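Local coordinates for putative membrane anchored protein (PDB 3LSO), which is of unknown function but is probably a membrane-anchored cell-surface protein of Corynebacterium diphtheriae, built almost wholly of beta-strand modules, at residues Ala326-Leu329 with Pro334-Val337. Sequence-based numbering, arbitrary orientation.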
# COMPACT_ATOMS: atom_id res chain seq x y z
N ALA B 326 30.38 -7.61 13.34
CA ALA B 326 29.69 -6.53 14.08
C ALA B 326 30.59 -5.31 14.18
O ALA B 326 31.76 -5.44 14.55
CB ALA B 326 29.28 -6.99 15.44
N SER B 327 30.06 -4.14 13.83
CA SER B 327 30.88 -2.95 13.79
C SER B 327 30.33 -1.89 14.73
O SER B 327 29.14 -1.62 14.72
CB SER B 327 30.85 -2.37 12.38
OG SER B 327 31.64 -3.10 11.47
N LEU B 328 31.17 -1.28 15.54
CA LEU B 328 30.78 -0.05 16.24
C LEU B 328 31.22 1.13 15.41
O LEU B 328 32.37 1.20 14.98
CB LEU B 328 31.46 -0.00 17.60
CG LEU B 328 31.34 1.20 18.52
CD1 LEU B 328 32.11 0.83 19.73
CD2 LEU B 328 31.92 2.50 17.92
N LEU B 329 30.32 2.09 15.21
CA LEU B 329 30.57 3.22 14.33
C LEU B 329 30.75 4.50 15.15
O LEU B 329 29.76 5.07 15.59
CB LEU B 329 29.40 3.35 13.37
CG LEU B 329 29.02 2.07 12.60
CD1 LEU B 329 27.69 2.23 11.87
CD2 LEU B 329 30.12 1.59 11.63
N PRO B 334 38.50 11.81 18.65
CA PRO B 334 38.74 10.46 19.14
C PRO B 334 37.73 10.00 20.18
O PRO B 334 37.02 10.81 20.78
CB PRO B 334 40.09 10.61 19.80
CG PRO B 334 40.06 11.98 20.37
CD PRO B 334 39.34 12.79 19.35
N ILE B 335 37.65 8.69 20.40
CA ILE B 335 36.86 8.16 21.48
C ILE B 335 37.70 7.05 22.10
O ILE B 335 38.72 6.65 21.52
CB ILE B 335 35.50 7.58 20.99
CG1 ILE B 335 35.71 6.39 20.07
CG2 ILE B 335 34.68 8.65 20.31
CD1 ILE B 335 34.42 5.65 19.70
N ARG B 336 37.26 6.58 23.27
CA ARG B 336 37.95 5.51 24.01
C ARG B 336 37.09 4.29 24.05
O ARG B 336 35.96 4.37 24.51
CB ARG B 336 38.22 5.97 25.42
CG ARG B 336 38.94 7.32 25.45
CD ARG B 336 40.44 7.09 25.28
NE ARG B 336 41.01 6.41 26.46
CZ ARG B 336 42.26 5.99 26.52
NH1 ARG B 336 43.06 6.18 25.45
NH2 ARG B 336 42.71 5.40 27.62
N VAL B 337 37.62 3.18 23.53
CA VAL B 337 36.92 1.89 23.51
C VAL B 337 37.86 0.84 24.08
O VAL B 337 38.99 0.69 23.63
CB VAL B 337 36.52 1.47 22.07
CG1 VAL B 337 36.03 0.01 22.01
CG2 VAL B 337 35.47 2.40 21.47
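L328 of strand 321-329 meets V337 and I335 of strand 335-343 between two beta-sheets, using both of its methyls. CD1 approaches CG2 of V337 at 4.1 Å, and CD2 of L328 lies 4.4 Å from CD1 of I335, so the fork of the leucine divides its contacts between alternate residues of the facing strand. With CG anti to the backbone N (chi1 175°) and chi2 also extended, the leucine carries its methyls toward that strand, across a separation of 9.7 Å between the CA atoms of L328 and V337. All three touching residues are buried; Y299 and M431 also pack on L328, and V404 on I335 and V337.

The residues that alternate with these are partly exposed: S327, hydrogen-bonded through OG to OG1 of T411, and L329 on one strand, and on the other R336, hydrogen-bonded through NH1 to OG of S403. The backbones pair with different neighbours, L328 with Q410 and I335 with V404, consistent with the chain crossing between two facing sheets, as in a beta-sandwich. Across these two segments the contact is apolar, consistent with dispersion and exclusion of water, without directional bonds, contributing to the packing of the two sheets.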